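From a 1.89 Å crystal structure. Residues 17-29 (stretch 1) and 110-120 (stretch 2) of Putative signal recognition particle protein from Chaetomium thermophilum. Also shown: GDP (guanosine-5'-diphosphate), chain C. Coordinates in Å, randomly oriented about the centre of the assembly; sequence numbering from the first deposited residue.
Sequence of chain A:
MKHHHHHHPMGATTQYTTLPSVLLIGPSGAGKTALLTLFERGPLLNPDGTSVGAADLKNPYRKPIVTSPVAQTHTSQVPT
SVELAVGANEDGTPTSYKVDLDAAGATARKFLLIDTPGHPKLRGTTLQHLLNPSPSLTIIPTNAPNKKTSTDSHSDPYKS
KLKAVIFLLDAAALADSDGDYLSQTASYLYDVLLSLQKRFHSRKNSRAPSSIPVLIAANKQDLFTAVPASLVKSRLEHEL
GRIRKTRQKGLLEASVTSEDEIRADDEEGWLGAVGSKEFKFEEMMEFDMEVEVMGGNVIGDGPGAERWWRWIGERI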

# COMPACT_ATOMS: atom_id res chain seq x y z
N THR A 17 -9.39 -18.00 14.10
CA THR A 17 -9.00 -17.27 12.89
C THR A 17 -10.21 -16.69 12.16
O THR A 17 -11.26 -17.33 12.05
CB THR A 17 -8.20 -18.16 11.93
OG1 THR A 17 -8.89 -19.40 11.74
CG2 THR A 17 -6.81 -18.45 12.50
N THR A 18 -10.05 -15.47 11.65
CA THR A 18 -11.14 -14.78 10.96
C THR A 18 -10.87 -14.65 9.47
O THR A 18 -10.02 -15.35 8.92
CB THR A 18 -11.38 -13.38 11.55
OG1 THR A 18 -10.12 -12.80 11.92
CG2 THR A 18 -12.25 -13.47 12.78
N LEU A 19 -11.61 -13.75 8.82
CA LEU A 19 -11.40 -13.42 7.41
C LEU A 19 -9.98 -12.89 7.21
O LEU A 19 -9.37 -12.38 8.16
CB LEU A 19 -12.41 -12.36 6.96
CG LEU A 19 -13.86 -12.79 6.74
CD1 LEU A 19 -14.71 -11.57 6.43
CD2 LEU A 19 -13.96 -13.80 5.60
N PRO A 20 -9.45 -13.00 5.99
CA PRO A 20 -8.10 -12.48 5.75
C PRO A 20 -8.06 -10.95 5.81
O PRO A 20 -9.11 -10.31 5.70
CB PRO A 20 -7.78 -12.98 4.34
CG PRO A 20 -9.11 -13.20 3.70
CD PRO A 20 -10.02 -13.65 4.79
N SER A 21 -6.86 -10.38 5.99
CA SER A 21 -6.67 -8.95 6.19
C SER A 21 -6.02 -8.21 5.02
O SER A 21 -5.17 -8.75 4.31
CB SER A 21 -5.82 -8.70 7.44
OG SER A 21 -6.60 -8.68 8.62
N VAL A 22 -6.43 -6.96 4.84
CA VAL A 22 -5.76 -6.05 3.92
C VAL A 22 -5.32 -4.82 4.71
O VAL A 22 -6.15 -4.10 5.27
CB VAL A 22 -6.71 -5.66 2.76
CG1 VAL A 22 -6.08 -4.61 1.85
CG2 VAL A 22 -7.13 -6.93 1.96
N LEU A 23 -4.01 -4.58 4.77
CA LEU A 23 -3.50 -3.39 5.46
C LEU A 23 -3.72 -2.13 4.64
O LEU A 23 -3.31 -2.05 3.47
CB LEU A 23 -2.00 -3.51 5.79
CG LEU A 23 -1.61 -4.30 7.04
CD1 LEU A 23 -0.09 -4.39 7.15
CD2 LEU A 23 -2.20 -3.68 8.31
N LEU A 24 -4.34 -1.14 5.26
CA LEU A 24 -4.53 0.15 4.63
C LEU A 24 -3.46 1.10 5.18
O LEU A 24 -3.48 1.45 6.36
CB LEU A 24 -5.95 0.64 4.92
CG LEU A 24 -6.34 2.02 4.37
CD1 LEU A 24 -6.15 2.05 2.86
CD2 LEU A 24 -7.77 2.37 4.75
N ILE A 25 -2.52 1.50 4.32
CA ILE A 25 -1.32 2.23 4.71
C ILE A 25 -1.27 3.55 3.93
O ILE A 25 -1.70 3.60 2.79
CB ILE A 25 -0.06 1.41 4.31
CG1 ILE A 25 -0.01 0.09 5.06
CG2 ILE A 25 1.23 2.18 4.56
CD1 ILE A 25 1.22 -0.76 4.67
N GLY A 26 -0.73 4.60 4.54
CA GLY A 26 -0.50 5.84 3.80
C GLY A 26 -0.30 7.03 4.71
O GLY A 26 -0.57 6.94 5.91
N PRO A 27 0.16 8.15 4.15
CA PRO A 27 0.38 9.33 4.99
C PRO A 27 -0.94 9.88 5.51
O PRO A 27 -1.99 9.62 4.92
CB PRO A 27 1.03 10.34 4.04
CG PRO A 27 0.56 9.93 2.67
CD PRO A 27 0.41 8.43 2.72
N SER A 28 -0.89 10.63 6.60
CA SER A 28 -2.09 11.28 7.12
C SER A 28 -2.73 12.17 6.06
O SER A 28 -2.04 12.77 5.25
CB SER A 28 -1.73 12.10 8.35
OG SER A 28 -1.20 11.28 9.37
N GLY A 29 -4.06 12.27 6.09
CA GLY A 29 -4.79 13.09 5.13
C GLY A 29 -5.08 12.39 3.80
O GLY A 29 -5.71 12.96 2.92
N LYS A 110 -15.56 -10.25 2.01
CA LYS A 110 -14.81 -11.40 2.51
C LYS A 110 -13.37 -11.07 2.90
O LYS A 110 -12.51 -11.95 2.93
CB LYS A 110 -14.87 -12.58 1.54
CG LYS A 110 -16.28 -12.97 1.12
CD LYS A 110 -16.26 -14.02 0.03
CE LYS A 110 -15.48 -13.54 -1.19
NZ LYS A 110 -15.54 -14.53 -2.30
N PHE A 111 -13.11 -9.80 3.19
CA PHE A 111 -11.84 -9.42 3.81
C PHE A 111 -12.00 -8.27 4.79
O PHE A 111 -12.99 -7.54 4.75
CB PHE A 111 -10.75 -9.13 2.76
CG PHE A 111 -10.95 -7.85 1.99
CD1 PHE A 111 -10.44 -6.65 2.46
CD2 PHE A 111 -11.61 -7.86 0.76
CE1 PHE A 111 -10.60 -5.47 1.74
CE2 PHE A 111 -11.78 -6.68 0.04
CZ PHE A 111 -11.28 -5.49 0.53
N LEU A 112 -11.03 -8.14 5.68
CA LEU A 112 -11.02 -7.08 6.66
C LEU A 112 -10.08 -5.99 6.19
O LEU A 112 -8.96 -6.27 5.76
CB LEU A 112 -10.55 -7.60 8.02
CG LEU A 112 -11.35 -8.74 8.65
CD1 LEU A 112 -10.69 -9.20 9.94
CD2 LEU A 112 -12.78 -8.30 8.92
N LEU A 113 -10.54 -4.75 6.26
CA LEU A 113 -9.70 -3.61 5.92
C LEU A 113 -9.13 -3.00 7.20
O LEU A 113 -9.87 -2.51 8.06
CB LEU A 113 -10.52 -2.58 5.14
CG LEU A 113 -9.78 -1.36 4.60
CD1 LEU A 113 -8.64 -1.78 3.66
CD2 LEU A 113 -10.74 -0.41 3.92
N ILE A 114 -7.80 -3.05 7.33
CA ILE A 114 -7.12 -2.66 8.57
C ILE A 114 -6.43 -1.30 8.46
O ILE A 114 -5.35 -1.18 7.88
CB ILE A 114 -6.07 -3.71 9.00
CG1 ILE A 114 -6.68 -5.12 8.98
CG2 ILE A 114 -5.48 -3.36 10.37
CD1 ILE A 114 -8.00 -5.24 9.72
N ASP A 115 -7.05 -0.29 9.05
CA ASP A 115 -6.53 1.07 9.06
C ASP A 115 -5.27 1.11 9.93
O ASP A 115 -5.21 0.45 10.95
CB ASP A 115 -7.60 2.00 9.64
CG ASP A 115 -7.28 3.46 9.45
OD1 ASP A 115 -6.38 3.78 8.64
OD2 ASP A 115 -7.95 4.29 10.09
N THR A 116 -4.25 1.85 9.49
CA THR A 116 -3.01 2.02 10.25
C THR A 116 -2.70 3.51 10.36
O THR A 116 -3.15 4.30 9.52
CB THR A 116 -1.81 1.31 9.59
OG1 THR A 116 -1.61 1.85 8.27
CG2 THR A 116 -2.06 -0.18 9.49
N PRO A 117 -1.94 3.91 11.40
CA PRO A 117 -1.68 5.35 11.53
C PRO A 117 -0.72 5.88 10.46
O PRO A 117 0.19 5.18 10.02
CB PRO A 117 -1.08 5.48 12.94
CG PRO A 117 -0.60 4.09 13.28
CD PRO A 117 -1.54 3.15 12.60
N GLY A 118 -0.94 7.12 10.05
CA GLY A 118 -0.10 7.73 9.05
C GLY A 118 1.08 8.51 9.60
O GLY A 118 2.02 8.80 8.87
N HIS A 119 1.05 8.83 10.90
CA HIS A 119 2.11 9.66 11.47
C HIS A 119 3.47 8.97 11.35
O HIS A 119 3.59 7.79 11.65
CB HIS A 119 1.81 10.03 12.93
CG HIS A 119 2.65 11.15 13.44
ND1 HIS A 119 3.98 10.99 13.79
CD2 HIS A 119 2.38 12.47 13.62
CE1 HIS A 119 4.47 12.15 14.18
NE2 HIS A 119 3.52 13.07 14.09
N PRO A 120 4.49 9.72 10.90
CA PRO A 120 5.84 9.17 10.68
C PRO A 120 6.38 8.39 11.89
O PRO A 120 7.04 7.37 11.69
CB PRO A 120 6.68 10.41 10.40
CG PRO A 120 5.73 11.37 9.77
CD PRO A 120 4.39 11.12 10.44
PB GDP C . -6.61 9.92 6.96
O1B GDP C . -7.32 8.93 7.83
O2B GDP C . -5.73 9.18 5.96
O3B GDP C . -5.72 10.86 7.73
O3A GDP C . -7.63 10.80 6.09
PA GDP C . -9.16 11.18 6.45
O1A GDP C . -10.05 9.98 6.30
O2A GDP C . -9.29 11.84 7.80
O5' GDP C . -9.37 12.19 5.24
C5' GDP C . -8.62 13.39 5.19
C4' GDP C . -9.49 14.44 4.49
O4' GDP C . -9.60 14.11 3.11
C3' GDP C . -10.90 14.47 5.05
O3' GDP C . -11.33 15.84 5.01
C2' GDP C . -11.72 13.69 4.04
O2' GDP C . -13.07 14.11 3.96
C1' GDP C . -10.99 14.01 2.76
N9 GDP C . -11.17 12.97 1.72
C8 GDP C . -11.04 11.64 1.86
N7 GDP C . -11.26 11.02 0.66
C5 GDP C . -11.50 11.98 -0.24
C6 GDP C . -11.82 12.02 -1.68
O6 GDP C . -11.88 10.95 -2.33
N1 GDP C . -11.99 13.23 -2.24
C2 GDP C . -11.92 14.38 -1.54
N2 GDP C . -12.12 15.57 -2.18
N3 GDP C . -11.64 14.42 -0.22
C4 GDP C . -11.44 13.26 0.46
O HOH W 1 -0.06 4.00 7.58
O HOH W 2 1.60 11.67 7.34
O HOH W 3 -3.20 8.83 9.38

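The two stretches meet as neighbouring parallel β-strands, joined by a regular ladder of main-chain hydrogen bonds that gives way, beyond the strand ends, to a looser, water-bridged contact between two loops near the diphosphate of GDP. The strand through Val22 and Leu24 and strand 112–115 run in the same direction with an angle of 30° between them, and the contact buries 876 Å² in total.

In the ladder, Val22 and Leu24 offer both N and O to stretch 2, as parallel pairing requires, whereas Pro20, lacking an N-H, offers its O alone. Leu112 N donates to Pro20 O (2.9 Å), and Val22 N returns a bond to Leu112 O (2.8 Å). The pattern repeats one step on, where Ile114 N donates to Val22 O (2.8 Å) and Leu24 N to Ile114 O (2.8 Å). All four are close to linear. At the next rung the geometry deteriorates: the bond from Thr116 N to Leu24 O is long (3.2 Å), bent and weak. The same carbonyl is better served by the side chain, since Thr116, with chi1 in the p well, brings OG1 within 2.7 Å of Leu24 O and donates to it.

Side chains pack on both faces of this pair. On one, Val22 CG2 lies 3.4 Å from Phe111 CD1, approaching the ring obliquely, while Leu113 CD1 sits 3.8 Å from Leu24 CB and 4.2 Å from Val22 CG1. On the other, Ser21 and Leu23 accompany Leu112 and Ile114; Leu23 CD2 reaches Ile114 CG2 at 3.9 Å and continues to Thr116 CG2 at 3.7 Å. Near the N-terminal end of the contact, Leu19 CB lies 4.1 Å from Leu112 CG, extending the apolar packing.

Past Thr116 the chains remain close, but water takes over from direct hydrogen bonding. Water 1 accepts from Gly26 N (3.2 Å) and lies 2.7 Å from Thr116 OG1, to which it donates, so that this hydroxyl is donor to Leu24 O and acceptor from the water. Water 2 similarly links Ser28 N (2.8 Å) to Gly118 O (3.3 Å). The approach here depends on Gly118, whose CA is 3.3 Å from Gly26 O: a CB at this position would point toward stretch 1 and clash with Gly26 O, Pro27 C and Ser28 N. Gly26 is glycine for a different reason, as its backbone angles would jam a CB against the preceding carbonyl. Just beyond this junction, Gly29 N donates to GDP O3B (2.7 Å, 167°), placing the end of stretch 1 at the β-phosphate.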